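Local coordinates for protein anti-H(O) lectin 1 (Ulex europaeus, PDB 1FX5) that binds L-fucose-containing glycans such as the blood-group H(O) determinant, as a calcium- and manganese-containing homodimeric legume lectin, at residues D43-A49 with F214-I220; F110-D116 with D146-V150; E64-F68 with I173-S177; D2-F8 with W231-F237. All coordinates share one frame. Numbering follows the deposited sequence.

Interaction 1 (D43-A49 with F214-I220); sequences DETGGIA and FSGSTYI. Unlike the reference sequence in segment 214-220: Ser217 (reference Gly). With NAG (2-acetamido-2-deoxy-beta-D-glucopyranose), chain C.
Two neighbouring strands of the curved legume-lectin sheet near the metal sites meet here as a regular antiparallel ladder, 43-49 against 214-220; the axes of 44-49 and 214-219 run 4.7 Å apart at 169°. Hydrogen-bonded pairs are Thr45-Thr218, Gly47-Gly216 and Ala49-Phe214, each closed by two backbone bonds, as with Thr218 N to Thr45 O 2.9 Å and Thr45 N to Thr218 O 3.2 Å. Beyond them Ile220 N reaches Asp43 O at 3.0 Å in a weak bond. A nearly fully extended Gly46 faces Ser217 with only 3.9 Å between CA atoms; a CB on it would clash with Gly216 O and Ser217 CB. The t rotamers of Thr45 and Thr218 bring their CG2 methyls to 3.6 Å, on the face of Ala49 and Phe214. Glu44 CG lies 3.7 Å from Tyr219 CD2, while its carboxylate pairs with Arg102. Thr45 OG1 (2.6 Å) and Gly46 N (3.2 Å) both donate to O7 of the GlcNAc, making Thr45 and Gly46 part of a glycan-contact site on a legume-lectin beta sheet.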
# COMPACT_ATOMS: atom_id res chain seq x y z
N ASP A 43 -12.75 22.11 22.40
CA ASP A 43 -11.59 22.79 23.00
C ASP A 43 -10.28 22.11 22.57
O ASP A 43 -9.31 22.79 22.20
CB ASP A 43 -11.68 22.80 24.53
CG ASP A 43 -12.70 23.81 25.06
OD1 ASP A 43 -12.90 23.87 26.30
OD2 ASP A 43 -13.32 24.54 24.26
N GLU A 44 -10.24 20.79 22.70
CA GLU A 44 -9.07 19.99 22.32
C GLU A 44 -9.47 19.41 20.96
O GLU A 44 -10.37 18.58 20.88
CB GLU A 44 -8.81 18.89 23.36
CG GLU A 44 -8.32 19.46 24.69
CD GLU A 44 -8.10 18.43 25.79
OE1 GLU A 44 -6.95 18.03 26.05
OE2 GLU A 44 -9.08 18.05 26.44
N THR A 45 -8.81 19.85 19.89
CA THR A 45 -9.15 19.35 18.57
C THR A 45 -7.93 18.84 17.78
O THR A 45 -6.80 19.28 18.03
CB THR A 45 -9.92 20.46 17.78
OG1 THR A 45 -10.38 19.94 16.53
CG2 THR A 45 -9.04 21.67 17.55
N GLY A 46 -8.15 17.89 16.87
CA GLY A 46 -7.05 17.34 16.08
C GLY A 46 -7.45 16.35 14.98
O GLY A 46 -8.65 16.13 14.76
N GLY A 47 -6.46 15.77 14.29
CA GLY A 47 -6.74 14.82 13.22
C GLY A 47 -5.61 13.83 13.02
O GLY A 47 -4.54 14.03 13.57
N ILE A 48 -5.87 12.75 12.27
CA ILE A 48 -4.88 11.70 11.97
C ILE A 48 -5.00 11.22 10.51
O ILE A 48 -6.11 11.12 9.97
CB ILE A 48 -5.11 10.44 12.89
CG1 ILE A 48 -4.69 10.72 14.34
CG2 ILE A 48 -4.38 9.22 12.32
CD1 ILE A 48 -4.97 9.54 15.28
N ALA A 49 -3.87 10.90 9.89
CA ALA A 49 -3.87 10.43 8.51
C ALA A 49 -2.82 9.32 8.39
O ALA A 49 -1.68 9.50 8.80
CB ALA A 49 -3.57 11.56 7.54
N PHE A 214 0.54 10.34 10.42
CA PHE A 214 0.78 11.55 11.18
C PHE A 214 -0.47 11.95 11.97
O PHE A 214 -1.59 11.52 11.67
CB PHE A 214 1.06 12.75 10.25
CG PHE A 214 2.15 12.53 9.19
CD1 PHE A 214 1.82 12.06 7.92
CD2 PHE A 214 3.47 12.89 9.45
CE1 PHE A 214 2.79 11.94 6.93
CE2 PHE A 214 4.43 12.77 8.46
CZ PHE A 214 4.09 12.29 7.20
N SER A 215 -0.26 12.82 12.95
CA SER A 215 -1.33 13.34 13.79
C SER A 215 -0.96 14.81 14.04
O SER A 215 0.23 15.17 14.03
CB SER A 215 -1.48 12.54 15.11
OG SER A 215 -0.67 13.04 16.17
N GLY A 216 -1.97 15.66 14.20
CA GLY A 216 -1.74 17.07 14.44
C GLY A 216 -2.85 17.51 15.37
O GLY A 216 -3.96 16.98 15.28
N SER A 217 -2.58 18.46 16.27
CA SER A 217 -3.62 18.91 17.18
C SER A 217 -3.32 20.30 17.74
O SER A 217 -2.20 20.79 17.62
CB SER A 217 -3.85 17.90 18.31
OG SER A 217 -2.71 17.79 19.12
N THR A 218 -4.36 20.91 18.32
CA THR A 218 -4.27 22.24 18.90
C THR A 218 -5.32 22.45 20.01
O THR A 218 -6.14 21.56 20.27
CB THR A 218 -4.40 23.30 17.79
OG1 THR A 218 -3.96 24.58 18.27
CG2 THR A 218 -5.84 23.37 17.28
N TYR A 219 -5.32 23.62 20.64
CA TYR A 219 -6.26 23.92 21.72
C TYR A 219 -6.90 25.31 21.53
O TYR A 219 -6.26 26.16 20.87
CB TYR A 219 -5.44 23.90 23.00
CG TYR A 219 -6.23 24.01 24.26
CD1 TYR A 219 -6.17 25.17 25.02
CD2 TYR A 219 -7.04 22.96 24.67
CE1 TYR A 219 -6.90 25.29 26.16
CE2 TYR A 219 -7.78 23.07 25.82
CZ TYR A 219 -7.70 24.24 26.56
OH TYR A 219 -8.42 24.36 27.72
N ILE A 220 -8.10 25.58 22.09
CA ILE A 220 -8.75 26.92 21.92
C ILE A 220 -7.95 28.04 22.52
O ILE A 220 -7.42 27.90 23.62
CB ILE A 220 -10.16 27.12 22.56
CG1 ILE A 220 -10.51 26.01 23.52
CG2 ILE A 220 -11.21 27.43 21.49
CD1 ILE A 220 -9.82 26.14 24.82
C1 NAG C . -13.91 17.43 14.29
C2 NAG C . -13.90 17.13 15.80
C3 NAG C . -15.32 16.70 16.22
C4 NAG C . -16.34 17.80 15.86
C5 NAG C . -16.22 18.16 14.36
C6 NAG C . -17.05 19.37 13.97
C7 NAG C . -11.71 16.39 16.58
C8 NAG C . -10.82 15.20 16.93
N2 NAG C . -12.94 16.09 16.16
O3 NAG C . -15.34 16.44 17.64
O4 NAG C . -17.69 17.34 16.13
O5 NAG C . -14.85 18.48 14.01
O6 NAG C . -16.84 20.45 14.89
O7 NAG C . -11.28 17.54 16.64

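Interaction 2 (F110-D116 with D146-V150); sequences FNDTKCD and DVNCV. Unlike the reference sequence in segment 110-116: Asn111 (reference Glu), Cys115 (reference Asp). Unlike the reference sequence in segment 146-150: Cys149 (reference Arg). With NAG (2-acetamido-2-deoxy-beta-D-glucopyranose), chain D.
A glycosylated loop of the lectin, 110-116, is fastened by a disulfide to the turn that follows strand 142-147. Cys115 SG and Cys149 SG are bonded at 2.0 Å with chi3 of -70°, chi1 being m for Cys115 and t for Cys149, and their CA atoms lie 4.4 Å apart. Asp116 N donates to Asn148 O at 3.0 Å; Asn148 takes a left-handed backbone conformation (55/25) as the chain leaves the strand. The loop is shaped by an Asx turn in which Lys114 N donates to Asp112 OD2 at 3.1 Å. One water joins the two backbones, donating to Asp112 O (2.9 Å) and Lys114 O (3.0 Å) and accepting from Val150 N (2.9 Å). Phe110 (chi1 m) lays a ring face over Val150 CA and Cys149 C, with its CD2 3.9 Å from Val150 CB. Asn111 lies clear of 146-150 and carries the N-linked GlcNAc, ND2 to C1 1.4 Å, whose C8 comes within 3.4 Å of Asp116 OD2; Asp116 OD1 accepts from Ser118 N.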
# COMPACT_ATOMS: atom_id res chain seq x y z
N PHE A 110 -2.97 9.39 22.86
CA PHE A 110 -3.17 8.92 24.24
C PHE A 110 -4.44 9.46 24.96
O PHE A 110 -5.02 10.45 24.52
CB PHE A 110 -1.91 9.29 25.08
CG PHE A 110 -0.60 8.96 24.39
CD1 PHE A 110 -0.13 7.66 24.36
CD2 PHE A 110 0.13 9.95 23.76
CE1 PHE A 110 1.06 7.36 23.71
CE2 PHE A 110 1.32 9.65 23.11
CZ PHE A 110 1.78 8.36 23.08
N ASN A 111 -4.82 8.82 26.07
CA ASN A 111 -6.00 9.20 26.88
C ASN A 111 -5.67 10.29 27.89
O ASN A 111 -6.49 11.16 28.18
CB ASN A 111 -6.53 8.04 27.75
CG ASN A 111 -7.24 6.95 26.96
OD1 ASN A 111 -7.64 7.13 25.81
ND2 ASN A 111 -7.35 5.79 27.62
N ASP A 112 -4.52 10.14 28.53
CA ASP A 112 -4.04 11.08 29.54
C ASP A 112 -2.54 10.84 29.78
O ASP A 112 -1.90 10.29 28.90
CB ASP A 112 -4.84 10.94 30.85
CG ASP A 112 -4.95 9.48 31.33
OD1 ASP A 112 -6.03 9.14 31.83
OD2 ASP A 112 -3.99 8.67 31.22
N THR A 113 -2.00 11.16 30.96
CA THR A 113 -0.57 10.96 31.20
C THR A 113 -0.08 9.59 31.64
O THR A 113 1.12 9.40 31.79
CB THR A 113 0.02 12.00 32.19
OG1 THR A 113 -0.31 11.61 33.53
CG2 THR A 113 -0.53 13.39 31.93
N LYS A 114 -0.97 8.64 31.89
CA LYS A 114 -0.50 7.32 32.31
C LYS A 114 0.17 6.56 31.18
O LYS A 114 -0.30 6.60 30.04
CB LYS A 114 -1.65 6.53 32.93
CG LYS A 114 -2.22 7.26 34.15
CD LYS A 114 -3.19 6.43 35.00
CE LYS A 114 -3.76 7.27 36.18
NZ LYS A 114 -2.71 7.97 37.03
N CYS A 115 1.31 5.94 31.47
CA CYS A 115 2.07 5.15 30.48
C CYS A 115 1.46 3.74 30.45
O CYS A 115 1.12 3.19 31.50
CB CYS A 115 3.54 5.08 30.88
SG CYS A 115 4.33 6.70 31.06
N ASP A 116 1.39 3.12 29.28
CA ASP A 116 0.78 1.80 29.24
C ASP A 116 1.23 1.04 28.01
O ASP A 116 1.06 1.52 26.88
CB ASP A 116 -0.75 2.00 29.20
CG ASP A 116 -1.55 0.71 29.41
OD1 ASP A 116 -1.12 -0.41 29.07
OD2 ASP A 116 -2.68 0.84 29.92
N ASP A 146 8.63 9.16 21.93
CA ASP A 146 7.65 8.59 22.86
C ASP A 146 7.45 7.10 22.66
O ASP A 146 7.24 6.64 21.55
CB ASP A 146 6.28 9.25 22.67
CG ASP A 146 6.31 10.76 22.82
OD1 ASP A 146 7.30 11.33 23.31
OD2 ASP A 146 5.32 11.39 22.44
N VAL A 147 7.48 6.36 23.76
CA VAL A 147 7.29 4.92 23.72
C VAL A 147 6.15 4.59 24.69
O VAL A 147 6.32 4.72 25.92
CB VAL A 147 8.60 4.16 24.14
CG1 VAL A 147 8.39 2.65 24.13
CG2 VAL A 147 9.73 4.52 23.19
N ASN A 148 4.97 4.30 24.15
CA ASN A 148 3.79 3.96 24.96
C ASN A 148 3.38 4.99 26.04
O ASN A 148 2.71 4.64 27.02
CB ASN A 148 4.03 2.59 25.63
CG ASN A 148 4.00 1.45 24.64
OD1 ASN A 148 3.32 1.52 23.62
ND2 ASN A 148 4.73 0.38 24.94
N CYS A 149 3.75 6.26 25.84
CA CYS A 149 3.40 7.28 26.82
C CYS A 149 3.59 8.70 26.24
O CYS A 149 4.37 8.89 25.30
CB CYS A 149 4.29 7.11 28.06
SG CYS A 149 3.56 7.84 29.55
N VAL A 150 2.85 9.67 26.77
CA VAL A 150 2.95 11.05 26.31
C VAL A 150 4.26 11.68 26.86
O VAL A 150 4.69 12.75 26.42
CB VAL A 150 1.68 11.90 26.70
CG1 VAL A 150 1.63 12.19 28.21
CG2 VAL A 150 1.64 13.22 25.89
C1 NAG D . -8.26 4.75 27.20
C2 NAG D . -8.11 3.54 28.12
C3 NAG D . -9.01 2.44 27.59
C4 NAG D . -10.45 2.94 27.65
C5 NAG D . -10.55 4.20 26.78
C6 NAG D . -11.94 4.80 26.74
C7 NAG D . -5.98 2.81 27.22
C8 NAG D . -4.57 2.34 27.54
N2 NAG D . -6.74 3.09 28.27
O3 NAG D . -8.85 1.24 28.38
O4 NAG D . -11.35 1.93 27.16
O5 NAG D . -9.62 5.20 27.27
O6 NAG D . -12.50 4.88 28.04
O7 NAG D . -6.40 2.86 26.06
O HOH W 1 0.46 8.77 28.16

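Interaction 3 (E64-F68 with I173-S177); sequences ELASF and IYEAS. Unlike the reference sequence in segment 64-68: Leu65 (reference Val).
Three hydrogen bonds join 64-68 to 173-177. Two are the reciprocal backbone bonds of an antiparallel hydrogen-bonded pair, Phe68 N to Tyr174 O at 3.0 Å and Tyr174 N to Phe68 O at 2.9 Å, with CA atoms 5.2 Å apart. In the third, Ser67 in the m rotamer presents OG to Ala176 N at 3.0 Å, so a side chain takes up the bonding where 173-177 turns out of extended conformation (Ala176 -56/-40). The touching parts run 163° apart. Phe68 (chi1 p) and Tyr174 (chi1 t) share one face: Tyr174 CB sits 3.7 Å from the Phe68 ring centroid in a CH-pi contact, and the two rings, 6.0 Å between centroids and inclined by 27°, barely overlap. Farther out, Leu65 CD2 meets the Tyr174 ring edge, 4.1 Å from CE2, and Leu65 CG lies 4.0 Å from Ala176 CB. Tyr174 OH is engaged by Val200 O. Here strand 168-175 ends beside strand 64-78, whose Ala66 and Ser67 bond to other strands of the antiparallel legume-lectin beta sandwich.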
# COMPACT_ATOMS: atom_id res chain seq x y z
N GLU A 64 13.25 -11.72 12.33
CA GLU A 64 13.78 -10.52 11.68
C GLU A 64 12.99 -9.26 11.95
O GLU A 64 11.77 -9.28 12.01
CB GLU A 64 13.85 -10.70 10.17
CG GLU A 64 14.97 -11.59 9.73
CD GLU A 64 15.06 -11.63 8.23
OE1 GLU A 64 16.16 -11.32 7.71
OE2 GLU A 64 14.03 -11.94 7.58
N LEU A 65 13.72 -8.16 11.93
CA LEU A 65 13.19 -6.83 12.16
C LEU A 65 13.52 -5.94 10.95
O LEU A 65 14.65 -5.95 10.46
CB LEU A 65 13.83 -6.31 13.46
CG LEU A 65 13.53 -4.92 14.01
CD1 LEU A 65 12.03 -4.69 14.13
CD2 LEU A 65 14.21 -4.78 15.38
N ALA A 66 12.54 -5.20 10.43
CA ALA A 66 12.79 -4.33 9.27
C ALA A 66 13.44 -2.96 9.59
O ALA A 66 13.42 -2.49 10.72
CB ALA A 66 11.50 -4.13 8.49
N SER A 67 14.12 -2.40 8.60
CA SER A 67 14.77 -1.10 8.73
C SER A 67 13.90 -0.16 7.86
O SER A 67 13.24 -0.63 6.91
CB SER A 67 16.18 -1.13 8.15
OG SER A 67 17.06 -1.84 9.00
N PHE A 68 13.84 1.12 8.21
CA PHE A 68 13.04 2.05 7.41
C PHE A 68 13.58 3.46 7.45
O PHE A 68 14.40 3.82 8.31
CB PHE A 68 11.54 2.02 7.82
CG PHE A 68 11.22 2.68 9.16
CD1 PHE A 68 10.96 1.91 10.29
CD2 PHE A 68 11.14 4.07 9.28
CE1 PHE A 68 10.61 2.51 11.52
CE2 PHE A 68 10.80 4.67 10.49
CZ PHE A 68 10.54 3.89 11.61
N ILE A 173 15.00 7.77 10.63
CA ILE A 173 15.58 6.47 10.25
C ILE A 173 15.62 5.42 11.36
O ILE A 173 15.92 5.73 12.53
CB ILE A 173 17.08 6.69 9.82
CG1 ILE A 173 17.17 7.62 8.62
CG2 ILE A 173 17.78 5.37 9.52
CD1 ILE A 173 18.55 8.23 8.47
N TYR A 174 15.26 4.18 11.02
CA TYR A 174 15.32 3.13 12.02
C TYR A 174 16.25 2.09 11.41
O TYR A 174 16.00 1.58 10.31
CB TYR A 174 13.96 2.51 12.36
CG TYR A 174 14.07 1.47 13.47
CD1 TYR A 174 14.35 1.85 14.79
CD2 TYR A 174 13.93 0.11 13.21
CE1 TYR A 174 14.50 0.90 15.81
CE2 TYR A 174 14.08 -0.85 14.21
CZ TYR A 174 14.36 -0.45 15.51
OH TYR A 174 14.53 -1.43 16.48
N GLU A 175 17.40 1.88 12.05
CA GLU A 175 18.37 0.90 11.57
C GLU A 175 18.22 -0.32 12.49
O GLU A 175 18.65 -0.29 13.64
CB GLU A 175 19.78 1.45 11.67
CG GLU A 175 20.79 0.45 11.18
CD GLU A 175 22.20 0.78 11.64
OE1 GLU A 175 22.71 0.06 12.53
OE2 GLU A 175 22.78 1.75 11.11
N ALA A 176 17.66 -1.40 11.95
CA ALA A 176 17.44 -2.64 12.71
C ALA A 176 18.64 -3.31 13.39
O ALA A 176 18.50 -3.80 14.52
CB ALA A 176 16.67 -3.66 11.84
N SER A 177 19.80 -3.34 12.73
CA SER A 177 20.99 -3.97 13.31
C SER A 177 21.41 -3.37 14.65
O SER A 177 21.74 -4.11 15.57
CB SER A 177 22.17 -4.00 12.31
OG SER A 177 22.44 -2.69 11.81

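Interaction 4 (D2-F8 with W231-F237); sequences DDLSFKF and WYFTSTF. Unlike the reference sequence in segment 231-237: Thr236 (reference Asn), Phe237 (reference Leu).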
# COMPACT_ATOMS: atom_id res chain seq x y z
N ASP A 2 7.49 -7.67 2.01
CA ASP A 2 8.82 -7.67 2.59
C ASP A 2 9.44 -6.30 2.34
O ASP A 2 10.24 -5.83 3.15
CB ASP A 2 9.72 -8.75 1.96
CG ASP A 2 9.25 -10.16 2.28
OD1 ASP A 2 9.63 -10.69 3.35
OD2 ASP A 2 8.51 -10.75 1.48
N ASP A 3 9.11 -5.70 1.20
CA ASP A 3 9.60 -4.39 0.81
C ASP A 3 8.40 -3.55 0.42
O ASP A 3 7.44 -4.05 -0.21
CB ASP A 3 10.51 -4.45 -0.42
CG ASP A 3 11.87 -5.03 -0.13
OD1 ASP A 3 12.55 -5.44 -1.10
OD2 ASP A 3 12.30 -5.06 1.03
N LEU A 4 8.46 -2.27 0.79
CA LEU A 4 7.40 -1.32 0.49
C LEU A 4 8.04 0.06 0.38
O LEU A 4 8.89 0.45 1.19
CB LEU A 4 6.30 -1.30 1.55
CG LEU A 4 5.18 -0.30 1.22
CD1 LEU A 4 4.41 -0.81 0.02
CD2 LEU A 4 4.23 -0.10 2.38
N SER A 5 7.58 0.82 -0.60
CA SER A 5 8.09 2.14 -0.84
C SER A 5 7.05 2.94 -1.63
O SER A 5 6.40 2.41 -2.55
CB SER A 5 9.37 1.98 -1.64
OG SER A 5 10.05 3.20 -1.85
N PHE A 6 6.83 4.18 -1.22
CA PHE A 6 5.87 5.04 -1.90
C PHE A 6 6.35 6.47 -1.78
O PHE A 6 7.17 6.79 -0.90
CB PHE A 6 4.43 4.89 -1.35
CG PHE A 6 4.29 5.15 0.13
CD1 PHE A 6 4.29 6.46 0.64
CD2 PHE A 6 4.06 4.10 1.00
CE1 PHE A 6 4.04 6.72 1.99
CE2 PHE A 6 3.81 4.35 2.34
CZ PHE A 6 3.80 5.67 2.83
N LYS A 7 5.89 7.33 -2.70
CA LYS A 7 6.27 8.74 -2.69
C LYS A 7 5.11 9.60 -3.14
O LYS A 7 4.46 9.30 -4.16
CB LYS A 7 7.47 9.01 -3.61
CG LYS A 7 7.98 10.45 -3.51
CD LYS A 7 8.84 10.87 -4.69
CE LYS A 7 10.20 10.21 -4.69
NZ LYS A 7 11.06 10.74 -5.81
N PHE A 8 4.80 10.61 -2.35
CA PHE A 8 3.73 11.54 -2.64
C PHE A 8 4.46 12.86 -2.89
O PHE A 8 5.10 13.40 -1.97
CB PHE A 8 2.81 11.76 -1.43
CG PHE A 8 1.88 10.62 -1.11
CD1 PHE A 8 0.59 10.60 -1.62
CD2 PHE A 8 2.26 9.62 -0.21
CE1 PHE A 8 -0.32 9.60 -1.25
CE2 PHE A 8 1.35 8.62 0.16
CZ PHE A 8 0.06 8.61 -0.36
N TRP A 231 5.75 13.45 1.08
CA TRP A 231 6.11 12.35 1.95
C TRP A 231 6.71 11.20 1.17
O TRP A 231 6.15 10.78 0.15
CB TRP A 231 4.82 11.88 2.64
CG TRP A 231 4.95 10.81 3.67
CD1 TRP A 231 6.07 10.48 4.41
CD2 TRP A 231 3.89 9.97 4.15
NE1 TRP A 231 5.76 9.50 5.32
CE2 TRP A 231 4.43 9.17 5.19
CE3 TRP A 231 2.54 9.82 3.81
CZ2 TRP A 231 3.66 8.23 5.89
CZ3 TRP A 231 1.77 8.90 4.51
CH2 TRP A 231 2.33 8.12 5.54
N TYR A 232 7.82 10.68 1.67
CA TYR A 232 8.52 9.56 1.06
C TYR A 232 8.74 8.54 2.18
O TYR A 232 9.13 8.93 3.29
CB TYR A 232 9.86 10.02 0.47
CG TYR A 232 10.79 8.88 0.17
CD1 TYR A 232 10.67 8.15 -1.02
CD2 TYR A 232 11.79 8.51 1.07
CE1 TYR A 232 11.53 7.09 -1.30
CE2 TYR A 232 12.66 7.45 0.81
CZ TYR A 232 12.53 6.75 -0.38
OH TYR A 232 13.39 5.70 -0.65
N PHE A 233 8.52 7.25 1.88
CA PHE A 233 8.70 6.19 2.87
C PHE A 233 9.16 4.89 2.25
O PHE A 233 8.64 4.48 1.21
CB PHE A 233 7.36 5.90 3.57
CG PHE A 233 7.42 4.78 4.58
CD1 PHE A 233 7.70 5.04 5.91
CD2 PHE A 233 7.19 3.46 4.19
CE1 PHE A 233 7.77 4.00 6.86
CE2 PHE A 233 7.26 2.41 5.12
CZ PHE A 233 7.55 2.69 6.46
N THR A 234 10.08 4.21 2.92
CA THR A 234 10.59 2.94 2.42
C THR A 234 11.04 2.04 3.57
O THR A 234 11.70 2.50 4.53
CB THR A 234 11.73 3.16 1.39
OG1 THR A 234 12.34 1.90 1.07
CG2 THR A 234 12.80 4.01 1.95
N SER A 235 10.60 0.77 3.54
CA SER A 235 10.97 -0.20 4.57
C SER A 235 11.43 -1.46 3.86
O SER A 235 10.94 -1.80 2.76
CB SER A 235 9.83 -0.54 5.52
OG SER A 235 8.74 -1.10 4.83
N THR A 236 12.34 -2.17 4.52
CA THR A 236 12.89 -3.39 3.97
C THR A 236 13.50 -4.25 5.09
O THR A 236 13.87 -3.73 6.16
CB THR A 236 14.00 -3.06 2.94
OG1 THR A 236 14.49 -4.26 2.35
CG2 THR A 236 15.17 -2.38 3.62
N PHE A 237 13.52 -5.56 4.87
CA PHE A 237 14.09 -6.52 5.82
C PHE A 237 15.51 -6.83 5.31
O PHE A 237 16.39 -7.27 6.06
CB PHE A 237 13.30 -7.81 5.84
CG PHE A 237 12.08 -7.77 6.68
CD1 PHE A 237 12.14 -8.06 8.03
CD2 PHE A 237 10.86 -7.50 6.12
CE1 PHE A 237 11.00 -8.10 8.80
CE2 PHE A 237 9.71 -7.53 6.88
CZ PHE A 237 9.78 -7.83 8.22
O HOH W 2 8.75 -4.07 5.28
O HOH W 3 12.91 -7.38 2.40
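Most striking here is the aromatic cluster on one face of a ladder joining the two ends of the chain: strand 3-8 pairs with 231-236, more than 220 residues later, at 173° and 4.8 Å between axes. Phe6, in the p rotamer, turns its ring edge to the face of Trp231 (Phe6 ring to Trp231 six-membered ring, centroids 5.0 Å, planes 81°), a T-shaped pair, and offers its own face to Phe233 CB, 3.9 Å from the Phe6 centroid. Reciprocal backbone bonds close the pairs Leu4-Ser235, Phe6-Phe233 and Phe8-Trp231, the shortest from Phe8 N to Trp231 O at 2.8 Å. The other face carries Ser5, Lys7, Tyr232 and Thr234. Near the N-terminus the chemistry turns polar: Thr236 OG1 donates to Asp3 OD2 at 2.7 Å, and one water donates to Asp3 OD2 (2.8 Å) while accepting from Phe237 N (3.1 Å). Residues 3-7 also pair antiparallel with a strand of the second subunit, continuing the sheet across the dimer as in the canonical legume-lectin dimer. The chemistry thus implies a strand bonded along one edge to 231-236 and along the other to the partner subunit, with aromatics packed on one face.

In the fold
The four contacts illustrate how one antiparallel scaffold varies its chemistry with position. Interaction 1 is the buried one, dominated by backbone bonds and glycines; interaction 4 depends more on aromatic packing and reaches the subunit interface. They lie on opposite sides of the chain's centre, about 26 Å between centres, yet touch where Phe214 CE1 packs 3.6 Å from Trp231 CD2. Interactions 3 and 4 adjoin through neighbouring strands 64-78 and 224-236: Ser67 N lies 2.8 Å from Thr236 O, probably hydrogen-bonded. Interaction 2, partly buried, replaces a ladder with a disulfide and a water bridge between a loop and a post-strand turn. Sugar meets interactions 1 and 2, whereas 3 and 4 lie away from the sugar and metal sites.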